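Local coordinates for Slr1438 protein (Synechocystis sp., PDB 3K25) that is of unknown function but belongs to the aldose 1-epimerase family and may bind carbohydrate and act as an isomerase, at residues L114-N119 against F128-V133; D154-F159 against L269-P274; L177-N182 against L240-V245; Y184-T189 against L206-T211. All coordinates share one frame; numbering follows the deposited sequence.

Four antiparallel or sheet-to-sheet contacts show how one beta-rich chain is tied together at several sequence separations. Contact 1 comes first from the N terminus and closes a loop of eight residues between consecutive strands. Contact 2 opens after it and spans 109 residues, joining the start of strand 157-168 to the short strand 270-272. Inside that long loop lies contact 3, and inside contact 3 lies contact 4, so the last three nest and none cross. Contacts 1 and 2 touch where F128 packs on M157 and P158 and F130 on M157. Contacts 3 and 4 are linked by backbone bonds between the neighbouring strands 205-210 and 239-245.

Contact 1. Residues L114-N119 against F128-V133; sequences LRLSHN and FAFELV
The F130 ring carries the backbone and CB of H118 over one face and meets L116 CG in plane at its edge. Its CG takes the crowded position between backbone N and carbonyl carbon, which brings the ring under H118, with H118 CB 3.9 Å from the F130 ring centroid. The H118 imidazole is itself covered on one face by A129 CA, 3.6 Å from the imidazole centroid, while S117 OG lies off-centre above the opposite face. A third flat group, the R115 guanidinium, has S117 CB over one face and E131 OE2 in plane at its edge. There NE and NH2 grip the same oxygen side-on, with NH2 of R115 2.6 Å and NE 2.9 Å from OE2 of E131. The guanidinium and carboxylate planes stand 71° apart: OE2 meets NH2 nearly along its C-O axis but receives NE from above the carboxylate plane. Both side chains are extended enough to meet above the strands, and a second salt bridge, from R115 NH1 to E100, shares the positive charge. Below them the backbone is regular. L116 and L132 form a hydrogen-bonded antiparallel pair, L116 N to L132 O and L132 N to L116 O both 2.8 Å and nearly straight. R115, S117, E131 and V133 point from one face of the sheet, L116 and L132 from the other. Together the segments are the end of a hairpin whose connection holds helix 120-123, N-capped by N119. Strand 100-105 flanks it beyond strand 110-117, strand 142-151 lies beyond 130-139, and F130 packs on F68 and on strand 157-168.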
loop_
_atom_site.group_PDB
_atom_site.type_symbol
_atom_site.label_atom_id
_atom_site.label_comp_id
_atom_site.label_asym_id
_atom_site.label_seq_id
_atom_site.Cartn_x
_atom_site.Cartn_y
_atom_site.Cartn_z
ATOM N N LEU A 114 10.601 -3.769 9.983
ATOM C CA LEU A 114 10.918 -2.351 9.864
ATOM C C LEU A 114 10.167 -1.461 10.839
ATOM O O LEU A 114 9.049 -1.769 11.259
ATOM C CB LEU A 114 10.615 -1.879 8.447
ATOM C CG LEU A 114 11.233 -2.711 7.329
ATOM C CD1 LEU A 114 10.888 -2.076 5.991
ATOM C CD2 LEU A 114 12.746 -2.780 7.516
ATOM N N ARG A 115 10.777 -0.327 11.161
ATOM C CA ARG A 115 10.180 0.607 12.099
ATOM C C ARG A 115 10.164 2.050 11.624
ATOM O O ARG A 115 11.159 2.574 11.091
ATOM C CB ARG A 115 10.913 0.530 13.436
ATOM C CG ARG A 115 10.673 1.704 14.371
ATOM C CD ARG A 115 11.464 1.505 15.660
ATOM N NE ARG A 115 11.197 2.548 16.644
ATOM C CZ ARG A 115 11.880 3.681 16.741
ATOM N NH1 ARG A 115 12.891 3.930 15.914
ATOM N NH2 ARG A 115 11.543 4.568 17.666
ATOM N N LEU A 116 9.014 2.682 11.830
ATOM C CA LEU A 116 8.825 4.083 11.494
ATOM C C LEU A 116 8.303 4.792 12.730
ATOM O O LEU A 116 7.206 4.504 13.223
ATOM C CB LEU A 116 7.835 4.256 10.354
ATOM C CG LEU A 116 7.582 5.735 10.040
ATOM C CD1 LEU A 116 8.908 6.499 9.970
ATOM C CD2 LEU A 116 6.806 5.834 8.726
ATOM N N SER A 117 9.107 5.720 13.226
ATOM C CA SER A 117 8.770 6.476 14.414
ATOM C C SER A 117 8.482 7.926 14.107
ATOM O O SER A 117 9.043 8.520 13.177
ATOM C CB SER A 117 9.923 6.418 15.421
ATOM O OG SER A 117 9.697 7.305 16.506
ATOM N N HIS A 118 7.608 8.497 14.916
ATOM C CA HIS A 118 7.273 9.897 14.777
ATOM C C HIS A 118 8.544 10.721 15.065
ATOM O O HIS A 118 9.533 10.199 15.592
ATOM C CB HIS A 118 6.177 10.245 15.788
ATOM C CG HIS A 118 6.589 10.045 17.216
ATOM N ND1 HIS A 118 7.314 10.983 17.921
ATOM C CD2 HIS A 118 6.406 9.000 18.058
ATOM C CE1 HIS A 118 7.559 10.524 19.135
ATOM N NE2 HIS A 118 7.018 9.324 19.244
ATOM N N ASN A 119 8.514 11.998 14.681
ATOM C CA ASN A 119 9.609 12.926 14.944
ATOM C C ASN A 119 9.094 14.376 14.896
ATOM O O ASN A 119 7.914 14.609 14.638
ATOM C CB ASN A 119 10.783 12.708 13.967
ATOM C CG ASN A 119 10.475 13.137 12.543
ATOM O OD1 ASN A 119 9.605 13.971 12.290
ATOM N ND2 ASN A 119 11.224 12.583 11.602
ATOM N N PHE A 128 0.742 13.429 16.983
ATOM C CA PHE A 128 0.581 12.196 17.750
ATOM C C PHE A 128 1.875 11.396 17.754
ATOM O O PHE A 128 2.495 11.195 16.709
ATOM C CB PHE A 128 -0.563 11.360 17.179
ATOM C CG PHE A 128 -1.875 12.081 17.156
ATOM C CD1 PHE A 128 -2.678 12.128 18.290
ATOM C CD2 PHE A 128 -2.301 12.731 16.002
ATOM C CE1 PHE A 128 -3.892 12.808 18.284
ATOM C CE2 PHE A 128 -3.513 13.416 15.980
ATOM C CZ PHE A 128 -4.316 13.455 17.129
ATOM N N ALA A 129 2.276 10.947 18.937
ATOM C CA ALA A 129 3.509 10.183 19.105
ATOM C C ALA A 129 3.363 8.744 18.618
ATOM O O ALA A 129 3.420 7.794 19.415
ATOM C CB ALA A 129 3.916 10.194 20.579
ATOM N N PHE A 130 3.210 8.583 17.309
ATOM C CA PHE A 130 3.031 7.258 16.724
ATOM C C PHE A 130 4.315 6.454 16.556
ATOM O O PHE A 130 5.415 6.999 16.465
ATOM C CB PHE A 130 2.350 7.380 15.349
ATOM C CG PHE A 130 3.292 7.744 14.232
ATOM C CD1 PHE A 130 4.047 6.757 13.594
ATOM C CD2 PHE A 130 3.473 9.073 13.866
ATOM C CE1 PHE A 130 4.978 7.088 12.609
ATOM C CE2 PHE A 130 4.394 9.429 12.883
ATOM C CZ PHE A 130 5.156 8.434 12.248
ATOM N N GLU A 131 4.151 5.140 16.508
ATOM C CA GLU A 131 5.264 4.232 16.268
ATOM C C GLU A 131 4.718 3.025 15.512
ATOM O O GLU A 131 3.815 2.335 15.983
ATOM C CB GLU A 131 5.951 3.777 17.562
ATOM C CG GLU A 131 7.274 3.065 17.251
ATOM C CD GLU A 131 8.191 2.899 18.452
ATOM O OE1 GLU A 131 7.861 2.080 19.327
ATOM O OE2 GLU A 131 9.240 3.589 18.517
ATOM N N LEU A 132 5.267 2.787 14.328
ATOM C CA LEU A 132 4.833 1.678 13.499
ATOM C C LEU A 132 5.937 0.658 13.305
ATOM O O LEU A 132 7.077 1.025 13.032
ATOM C CB LEU A 132 4.415 2.190 12.115
ATOM C CG LEU A 132 3.046 2.807 11.836
ATOM C CD1 LEU A 132 2.577 3.674 12.983
ATOM C CD2 LEU A 132 3.159 3.614 10.540
ATOM N N VAL A 133 5.599 -0.617 13.465
ATOM C CA VAL A 133 6.551 -1.690 13.220
ATOM C C VAL A 133 5.815 -2.637 12.284
ATOM O O VAL A 133 4.789 -3.218 12.646
ATOM C CB VAL A 133 6.972 -2.463 14.506
ATOM C CG1 VAL A 133 7.800 -1.569 15.427
ATOM C CG2 VAL A 133 5.755 -2.970 15.220
#

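Contact 2. Residues D154-F159 against L269-P274; sequences DQRMPF and LAWVEP
V272 CG2 is the apolar hub on one face of this strand pair, resting against the selenomethionine M157, whose CE lies 3.5 Å from V272 CG2. The F159 ring reaches the same methyl with CE1, and A270 CB touches that ring off-centre. On the other face P158 slides under the six-membered ring of W271, with P158 CB 3.3 Å from its centroid and almost on the ring normal. Between the two faces the backbones pair in antiparallel fashion: F159 N donates to A270 O at 2.8 Å, V272 N to M157 O at 3.0 Å. The opposite face of W271 belongs to R156, whose chain bends at chi3 (70°) so that the guanidinium lies flat on the indole, planes 23° apart, in a cation-pi stack with CZ 3.8 Å from the five-membered ring centroid of W271. An alanine here would remove the indole between R156 and P158 and would probably leave the guanidinium less well fixed. Outermost is E273, nearly coplanar with the guanidinium, in a salt bridge whose hydrogen bond, R156 NE to E273 OE1 at 3.3 Å, is weak. N151 ND2 bonds to V272 O and Q155 O, tying in strand 142-151. The indole held between P158 and the R156 guanidinium thus sits on an antiparallel strand pair at the edge of the beta-sandwich expected of a galactose mutarotase-like fold.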
loop_
_atom_site.group_PDB
_atom_site.type_symbol
_atom_site.label_atom_id
_atom_site.label_comp_id
_atom_site.label_asym_id
_atom_site.label_seq_id
_atom_site.Cartn_x
_atom_site.Cartn_y
_atom_site.Cartn_z
ATOM N N ASP A 154 0.095 10.787 25.011
ATOM C CA ASP A 154 -0.916 10.856 26.064
ATOM C C ASP A 154 -2.383 11.041 25.651
ATOM O O ASP A 154 -3.251 11.164 26.507
ATOM C CB ASP A 154 -0.522 11.947 27.069
ATOM C CG ASP A 154 -0.532 13.336 26.459
ATOM O OD1 ASP A 154 -0.091 13.490 25.299
ATOM O OD2 ASP A 154 -0.974 14.280 27.147
ATOM N N GLN A 155 -2.685 11.066 24.363
ATOM C CA GLN A 155 -4.081 11.206 23.980
ATOM C C GLN A 155 -4.424 10.376 22.758
ATOM O O GLN A 155 -3.549 10.053 21.958
ATOM C CB GLN A 155 -4.435 12.674 23.746
ATOM C CG GLN A 155 -3.519 13.409 22.800
ATOM C CD GLN A 155 -4.042 14.797 22.483
ATOM O OE1 GLN A 155 -4.400 15.557 23.385
ATOM N NE2 GLN A 155 -4.086 15.140 21.196
ATOM N N ARG A 156 -5.699 10.015 22.633
ATOM C CA ARG A 156 -6.183 9.211 21.512
ATOM C C ARG A 156 -5.590 9.667 20.185
ATOM O O ARG A 156 -5.401 10.865 19.946
ATOM C CB ARG A 156 -7.700 9.291 21.409
ATOM C CG ARG A 156 -8.420 9.073 22.702
ATOM C CD ARG A 156 -9.898 9.017 22.446
ATOM N NE ARG A 156 -10.272 7.798 21.736
ATOM C CZ ARG A 156 -11.005 7.773 20.628
ATOM N NH1 ARG A 156 -11.439 8.904 20.089
ATOM N NH2 ARG A 156 -11.330 6.612 20.073
HETATM N N MSE A 157 -5.313 8.704 19.314
HETATM C CA MSE A 157 -4.727 9.008 18.022
HETATM C C MSE A 157 -5.613 8.521 16.889
HETATM O O MSE A 157 -5.841 7.323 16.730
HETATM C CB MSE A 157 -3.349 8.357 17.919
HETATM C CG MSE A 157 -2.642 8.587 16.601
HETATM SE SE MSE A 157 -0.960 7.624 16.515
HETATM C CE MSE A 157 -1.680 5.843 16.207
ATOM N N PRO A 158 -6.155 9.453 16.100
ATOM C CA PRO A 158 -7.003 9.012 15.000
ATOM C C PRO A 158 -6.054 8.729 13.850
ATOM O O PRO A 158 -4.980 9.321 13.786
ATOM C CB PRO A 158 -7.884 10.229 14.755
ATOM C CG PRO A 158 -6.944 11.355 14.990
ATOM C CD PRO A 158 -6.173 10.922 16.226
ATOM N N PHE A 159 -6.420 7.821 12.957
ATOM C CA PHE A 159 -5.545 7.528 11.829
ATOM C C PHE A 159 -6.191 6.651 10.766
ATOM O O PHE A 159 -7.257 6.072 10.956
ATOM C CB PHE A 159 -4.262 6.832 12.304
ATOM C CG PHE A 159 -4.427 5.359 12.516
ATOM C CD1 PHE A 159 -4.978 4.868 13.704
ATOM C CD2 PHE A 159 -4.104 4.454 11.494
ATOM C CE1 PHE A 159 -5.209 3.494 13.874
ATOM C CE2 PHE A 159 -4.334 3.077 11.648
ATOM C CZ PHE A 159 -4.888 2.594 12.841
ATOM N N LEU A 269 -12.946 5.794 10.380
ATOM C CA LEU A 269 -11.728 6.304 10.986
ATOM C C LEU A 269 -11.320 5.343 12.107
ATOM O O LEU A 269 -12.164 4.645 12.659
ATOM C CB LEU A 269 -11.962 7.713 11.539
ATOM C CG LEU A 269 -10.752 8.395 12.178
ATOM C CD1 LEU A 269 -9.624 8.476 11.162
ATOM C CD2 LEU A 269 -11.125 9.783 12.679
ATOM N N ALA A 270 -10.033 5.293 12.433
ATOM C CA ALA A 270 -9.550 4.399 13.484
ATOM C C ALA A 270 -8.771 5.148 14.563
ATOM O O ALA A 270 -8.196 6.215 14.312
ATOM C CB ALA A 270 -8.674 3.297 12.872
ATOM N N TRP A 271 -8.742 4.573 15.762
ATOM C CA TRP A 271 -8.054 5.195 16.879
ATOM C C TRP A 271 -7.170 4.226 17.648
ATOM O O TRP A 271 -7.366 3.008 17.599
ATOM C CB TRP A 271 -9.060 5.807 17.859
ATOM C CG TRP A 271 -9.955 6.888 17.291
ATOM C CD1 TRP A 271 -11.084 6.712 16.540
ATOM C CD2 TRP A 271 -9.777 8.308 17.417
ATOM N NE1 TRP A 271 -11.616 7.930 16.191
ATOM C CE2 TRP A 271 -10.834 8.926 16.716
ATOM C CE3 TRP A 271 -8.827 9.114 18.057
ATOM C CZ2 TRP A 271 -10.966 10.311 16.633
ATOM C CZ3 TRP A 271 -8.957 10.490 17.974
ATOM C CH2 TRP A 271 -10.019 11.075 17.266
ATOM N N VAL A 272 -6.191 4.792 18.351
ATOM C CA VAL A 272 -5.263 4.040 19.190
ATOM C C VAL A 272 -5.181 4.796 20.517
ATOM O O VAL A 272 -4.719 5.940 20.567
ATOM C CB VAL A 272 -3.830 3.963 18.591
ATOM C CG1 VAL A 272 -2.924 3.180 19.541
ATOM C CG2 VAL A 272 -3.848 3.292 17.214
ATOM N N GLU A 273 -5.639 4.161 21.589
ATOM C CA GLU A 273 -5.615 4.792 22.892
ATOM C C GLU A 273 -4.187 5.093 23.323
ATOM O O GLU A 273 -3.238 4.446 22.874
ATOM C CB GLU A 273 -6.287 3.889 23.915
ATOM C CG GLU A 273 -7.676 3.431 23.507
ATOM C CD GLU A 273 -8.548 4.562 22.996
ATOM O OE1 GLU A 273 -8.530 5.655 23.606
ATOM O OE2 GLU A 273 -9.259 4.348 21.987
ATOM N N PRO A 274 -4.019 6.082 24.213
ATOM C CA PRO A 274 -2.713 6.506 24.735
ATOM C C PRO A 274 -1.885 5.340 25.246
ATOM O O PRO A 274 -2.419 4.420 25.860
ATOM C CB PRO A 274 -3.081 7.454 25.871
ATOM C CG PRO A 274 -4.408 8.001 25.451
ATOM C CD PRO A 274 -5.114 6.797 24.896
#

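Contact 3. Residues L177-N182 against L240-V245; sequences LAIPAN and LVLWTV
An interior between two beta layers is formed here, where the chain leaving the edge strand 176-178 packs across the face of strand 239-245, which belongs to a different sheet. The nearest backbones, at I179 and L240, have CA atoms 8.1 Å apart, so the two segments are joined by side-chain tips rather than by strand pairing. L242 meets two partners with one methyl. Its CG stands anti to the backbone N (chi1 -170°), lifting CD1 between two side chains of the first segment. L177 comes tip to tip, CD1 of L177 lying 4.0 Å from CD1 of L242. I179 instead crosses at about a right angle, with its own CD1 3.9 Å from that same L242 methyl; its CD1 is anti to CA (chi2 169°), so the chain is stretched out to its full reach. Two residues before L242, L240 CD2 meets P180 CD at 4.1 Å, the two side chains crossing at about a right angle, and I179 CG2 lies near the same L240 methyl. P180 is the centre of an inverse gamma turn, and this turn carries the chain from strand 176-178 on to strand 183-186. Around the cluster, F210, Y195, F220 and A218 supply further apolar surface, while the backbones of L240 and L242 bond to strand 205-210. Aliphatic side chains meeting tip to tip or crosswise between sheets fit the core of a beta-sandwich, consistent with the galactose mutarotase-like family.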
loop_
_atom_site.group_PDB
_atom_site.type_symbol
_atom_site.label_atom_id
_atom_site.label_comp_id
_atom_site.label_asym_id
_atom_site.label_seq_id
_atom_site.Cartn_x
_atom_site.Cartn_y
_atom_site.Cartn_z
ATOM N N LEU A 177 -12.603 -10.056 -12.368
ATOM C CA LEU A 177 -12.615 -9.394 -11.062
ATOM C C LEU A 177 -13.520 -10.063 -10.027
ATOM O O LEU A 177 -14.431 -10.819 -10.361
ATOM C CB LEU A 177 -13.020 -7.921 -11.201
ATOM C CG LEU A 177 -11.921 -6.959 -11.661
ATOM C CD1 LEU A 177 -12.412 -5.513 -11.550
ATOM C CD2 LEU A 177 -10.680 -7.165 -10.798
ATOM N N ALA A 178 -13.257 -9.766 -8.761
ATOM C CA ALA A 178 -14.022 -10.330 -7.666
ATOM C C ALA A 178 -13.911 -9.407 -6.464
ATOM O O ALA A 178 -13.178 -9.681 -5.509
ATOM C CB ALA A 178 -13.499 -11.719 -7.321
ATOM N N ILE A 179 -14.644 -8.304 -6.537
ATOM C CA ILE A 179 -14.680 -7.310 -5.477
ATOM C C ILE A 179 -16.020 -7.476 -4.753
ATOM O O ILE A 179 -17.072 -7.455 -5.382
ATOM C CB ILE A 179 -14.573 -5.914 -6.084
ATOM C CG1 ILE A 179 -13.332 -5.861 -6.988
ATOM C CG2 ILE A 179 -14.531 -4.867 -4.982
ATOM C CD1 ILE A 179 -13.237 -4.616 -7.865
ATOM N N PRO A 180 -15.992 -7.645 -3.420
ATOM C CA PRO A 180 -17.185 -7.827 -2.579
ATOM C C PRO A 180 -17.941 -6.556 -2.220
ATOM O O PRO A 180 -18.007 -6.158 -1.058
ATOM C CB PRO A 180 -16.624 -8.523 -1.351
ATOM C CG PRO A 180 -15.297 -7.823 -1.192
ATOM C CD PRO A 180 -14.760 -7.739 -2.614
ATOM N N ALA A 181 -18.522 -5.932 -3.234
ATOM C CA ALA A 181 -19.296 -4.711 -3.064
ATOM C C ALA A 181 -20.438 -4.689 -4.070
ATOM O O ALA A 181 -20.536 -5.552 -4.934
ATOM C CB ALA A 181 -18.410 -3.499 -3.272
ATOM N N ASN A 182 -21.297 -3.686 -3.962
ATOM C CA ASN A 182 -22.419 -3.557 -4.873
ATOM C C ASN A 182 -22.381 -2.200 -5.545
ATOM O O ASN A 182 -23.089 -1.957 -6.518
ATOM C CB ASN A 182 -23.737 -3.733 -4.112
ATOM C CG ASN A 182 -23.955 -5.166 -3.645
ATOM O OD1 ASN A 182 -23.807 -6.112 -4.418
ATOM N ND2 ASN A 182 -24.322 -5.329 -2.379
ATOM N N LEU A 240 -11.955 -0.776 -0.191
ATOM C CA LEU A 240 -11.173 -1.345 -1.269
ATOM C C LEU A 240 -11.090 -0.345 -2.412
ATOM O O LEU A 240 -12.116 0.125 -2.918
ATOM C CB LEU A 240 -11.828 -2.632 -1.742
ATOM C CG LEU A 240 -10.950 -3.873 -1.897
ATOM C CD1 LEU A 240 -9.697 -3.819 -1.015
ATOM C CD2 LEU A 240 -11.826 -5.075 -1.531
ATOM N N VAL A 241 -9.861 -0.013 -2.808
ATOM C CA VAL A 241 -9.635 0.942 -3.885
ATOM C C VAL A 241 -9.039 0.269 -5.126
ATOM O O VAL A 241 -8.211 -0.641 -5.018
ATOM C CB VAL A 241 -8.686 2.085 -3.418
ATOM C CG1 VAL A 241 -8.271 2.948 -4.609
ATOM C CG2 VAL A 241 -9.378 2.943 -2.357
ATOM N N LEU A 242 -9.470 0.712 -6.305
ATOM C CA LEU A 242 -8.955 0.154 -7.551
ATOM C C LEU A 242 -8.434 1.274 -8.452
ATOM O O LEU A 242 -9.189 2.147 -8.854
ATOM C CB LEU A 242 -10.043 -0.647 -8.250
ATOM C CG LEU A 242 -9.507 -1.451 -9.429
ATOM C CD1 LEU A 242 -10.225 -2.790 -9.509
ATOM C CD2 LEU A 242 -9.663 -0.634 -10.708
ATOM N N TRP A 243 -7.137 1.238 -8.752
ATOM C CA TRP A 243 -6.451 2.251 -9.565
ATOM C C TRP A 243 -5.856 1.614 -10.818
ATOM O O TRP A 243 -5.272 0.531 -10.763
ATOM C CB TRP A 243 -5.340 2.877 -8.710
ATOM C CG TRP A 243 -4.369 3.879 -9.357
ATOM C CD1 TRP A 243 -3.014 3.995 -9.094
ATOM C CD2 TRP A 243 -4.690 4.968 -10.225
ATOM N NE1 TRP A 243 -2.490 5.090 -9.736
ATOM C CE2 TRP A 243 -3.494 5.706 -10.437
ATOM C CE3 TRP A 243 -5.867 5.400 -10.840
ATOM C CZ2 TRP A 243 -3.450 6.845 -11.234
ATOM C CZ3 TRP A 243 -5.822 6.537 -11.632
ATOM C CH2 TRP A 243 -4.619 7.246 -11.821
ATOM N N THR A 244 -6.006 2.285 -11.951
ATOM C CA THR A 244 -5.465 1.781 -13.206
ATOM C C THR A 244 -5.613 2.826 -14.301
ATOM O O THR A 244 -6.585 3.580 -14.319
ATOM C CB THR A 244 -6.170 0.473 -13.640
ATOM O OG1 THR A 244 -5.676 0.066 -14.922
ATOM C CG2 THR A 244 -7.671 0.671 -13.719
ATOM N N VAL A 245 -4.638 2.886 -15.200
ATOM C CA VAL A 245 -4.681 3.854 -16.291
ATOM C C VAL A 245 -4.242 3.251 -17.620
ATOM O O VAL A 245 -3.415 2.328 -17.669
ATOM C CB VAL A 245 -3.783 5.090 -16.008
ATOM C CG1 VAL A 245 -4.136 5.699 -14.661
ATOM C CG2 VAL A 245 -2.320 4.696 -16.061
#

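Contact 4. Residues Y184-T189 against L206-T211; sequences YLDQKT and LDLAFT
Strand 183-186 sits between strands 192-194 and 205-210 in an antiparallel sheet, and this contact is its pairing with the latter. Three backbone donors cross. A209 N reaches L185 O at 3.0 Å, arriving from above the carbonyl plane, and Q187 N meets D207 O at 3.0 Å, nearly along the C=O axis. The return bond from L185 N to A209 O is weak. On its other side strand 205-210 is satisfied by strand 239-245, to which L206, L208 and F210 bond. The D186 carboxylate serves the residues that follow it: OD2 accepts twice, from T189 N at 2.8 Å and from T189 OG1 at 2.8 Å, using its anti lone pair for the hydroxyl; this is an Asx motif. T189 OG1 also takes a bond from D191 N. K188 NZ bonds to E205 O, and its salt bridge to D186 OD1 is long. An alanine in place of D186 would probably loosen the chain here, since T189 N and OG1 would both lose their shared acceptor. Beside the strands Y184, CG in the crowded position (chi1 65°), lays CE2 on L208 CD1 and sets CB over the F210 ring, 3.7 Å from the F210 centroid.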
loop_
_atom_site.group_PDB
_atom_site.type_symbol
_atom_site.label_atom_id
_atom_site.label_comp_id
_atom_site.label_asym_id
_atom_site.label_seq_id
_atom_site.Cartn_x
_atom_site.Cartn_y
_atom_site.Cartn_z
ATOM N N TYR A 184 -19.569 1.516 -6.114
ATOM C CA TYR A 184 -18.247 2.095 -5.946
ATOM C C TYR A 184 -18.312 3.610 -6.098
ATOM O O TYR A 184 -19.353 4.169 -6.435
ATOM C CB TYR A 184 -17.237 1.496 -6.936
ATOM C CG TYR A 184 -17.492 1.777 -8.399
ATOM C CD1 TYR A 184 -18.164 0.856 -9.201
ATOM C CD2 TYR A 184 -17.019 2.945 -8.995
ATOM C CE1 TYR A 184 -18.350 1.092 -10.566
ATOM C CE2 TYR A 184 -17.202 3.189 -10.356
ATOM C CZ TYR A 184 -17.865 2.260 -11.136
ATOM O OH TYR A 184 -18.035 2.495 -12.481
ATOM N N LEU A 185 -17.193 4.273 -5.843
ATOM C CA LEU A 185 -17.143 5.720 -5.928
ATOM C C LEU A 185 -15.999 6.184 -6.826
ATOM O O LEU A 185 -14.829 6.033 -6.473
ATOM C CB LEU A 185 -16.969 6.290 -4.523
ATOM C CG LEU A 185 -17.162 7.787 -4.336
ATOM C CD1 LEU A 185 -16.082 8.561 -5.078
ATOM C CD2 LEU A 185 -18.550 8.163 -4.826
ATOM N N ASP A 186 -16.342 6.749 -7.982
ATOM C CA ASP A 186 -15.336 7.248 -8.914
ATOM C C ASP A 186 -14.724 8.492 -8.298
ATOM O O ASP A 186 -15.215 9.603 -8.496
ATOM C CB ASP A 186 -15.965 7.617 -10.255
ATOM C CG ASP A 186 -14.949 8.163 -11.238
ATOM O OD1 ASP A 186 -14.124 7.373 -11.742
ATOM O OD2 ASP A 186 -14.967 9.385 -11.497
ATOM N N GLN A 187 -13.647 8.298 -7.552
ATOM C CA GLN A 187 -12.988 9.397 -6.879
ATOM C C GLN A 187 -12.639 10.567 -7.778
ATOM O O GLN A 187 -12.407 11.674 -7.292
ATOM C CB GLN A 187 -11.756 8.874 -6.158
ATOM C CG GLN A 187 -12.134 7.993 -4.991
ATOM C CD GLN A 187 -10.941 7.442 -4.273
ATOM O OE1 GLN A 187 -10.243 6.575 -4.791
ATOM N NE2 GLN A 187 -10.689 7.944 -3.074
ATOM N N LYS A 188 -12.615 10.335 -9.086
ATOM C CA LYS A 188 -12.313 11.404 -10.030
ATOM C C LYS A 188 -13.458 12.415 -10.023
ATOM O O LYS A 188 -13.278 13.581 -9.671
ATOM C CB LYS A 188 -12.152 10.842 -11.443
ATOM C CG LYS A 188 -11.040 9.820 -11.588
ATOM C CD LYS A 188 -10.868 9.361 -13.043
ATOM C CE LYS A 188 -12.132 8.693 -13.589
ATOM N NZ LYS A 188 -11.947 8.130 -14.953
ATOM N N THR A 189 -14.638 11.941 -10.406
ATOM C CA THR A 189 -15.833 12.770 -10.476
ATOM C C THR A 189 -16.527 12.931 -9.127
ATOM O O THR A 189 -17.037 14.002 -8.802
ATOM C CB THR A 189 -16.836 12.169 -11.466
ATOM O OG1 THR A 189 -17.282 10.898 -10.977
ATOM C CG2 THR A 189 -16.180 11.972 -12.827
ATOM N N LEU A 206 -9.432 4.367 -14.303
ATOM C CA LEU A 206 -10.395 3.858 -13.338
ATOM C C LEU A 206 -9.869 4.120 -11.921
ATOM O O LEU A 206 -8.832 3.582 -11.521
ATOM C CB LEU A 206 -10.601 2.354 -13.556
ATOM C CG LEU A 206 -11.936 1.844 -14.120
ATOM C CD1 LEU A 206 -12.253 2.537 -15.426
ATOM C CD2 LEU A 206 -11.869 0.334 -14.319
ATOM N N ASP A 207 -10.566 4.961 -11.168
ATOM C CA ASP A 207 -10.148 5.278 -9.806
ATOM C C ASP A 207 -11.344 5.041 -8.904
ATOM O O ASP A 207 -11.980 5.986 -8.442
ATOM C CB ASP A 207 -9.699 6.742 -9.718
ATOM C CG ASP A 207 -8.970 7.059 -8.419
ATOM O OD1 ASP A 207 -9.580 6.972 -7.329
ATOM O OD2 ASP A 207 -7.773 7.396 -8.484
ATOM N N LEU A 208 -11.640 3.770 -8.651
ATOM C CA LEU A 208 -12.794 3.393 -7.846
ATOM C C LEU A 208 -12.542 3.076 -6.366
ATOM O O LEU A 208 -11.597 2.362 -6.008
ATOM C CB LEU A 208 -13.500 2.200 -8.502
ATOM C CG LEU A 208 -13.712 2.199 -10.029
ATOM C CD1 LEU A 208 -13.924 3.621 -10.555
ATOM C CD2 LEU A 208 -12.500 1.579 -10.702
ATOM N N ALA A 209 -13.416 3.606 -5.510
ATOM C CA ALA A 209 -13.327 3.377 -4.073
ATOM C C ALA A 209 -14.571 2.641 -3.564
ATOM O O ALA A 209 -15.645 3.238 -3.427
ATOM C CB ALA A 209 -13.167 4.704 -3.339
ATOM N N PHE A 210 -14.428 1.342 -3.305
ATOM C CA PHE A 210 -15.523 0.540 -2.780
ATOM C C PHE A 210 -15.465 0.653 -1.252
ATOM O O PHE A 210 -14.715 -0.066 -0.595
ATOM C CB PHE A 210 -15.335 -0.914 -3.181
ATOM C CG PHE A 210 -15.250 -1.135 -4.661
ATOM C CD1 PHE A 210 -16.384 -1.463 -5.397
ATOM C CD2 PHE A 210 -14.028 -1.050 -5.320
ATOM C CE1 PHE A 210 -16.308 -1.712 -6.763
ATOM C CE2 PHE A 210 -13.939 -1.296 -6.688
ATOM C CZ PHE A 210 -15.084 -1.629 -7.411
ATOM N N THR A 211 -16.248 1.550 -0.671
ATOM C CA THR A 211 -16.207 1.706 0.774
ATOM C C THR A 211 -17.217 0.857 1.534
ATOM O O THR A 211 -17.367 1.014 2.750
ATOM C CB THR A 211 -16.405 3.180 1.175
ATOM O OG1 THR A 211 -17.716 3.610 0.790
ATOM C CG2 THR A 211 -15.364 4.062 0.487
#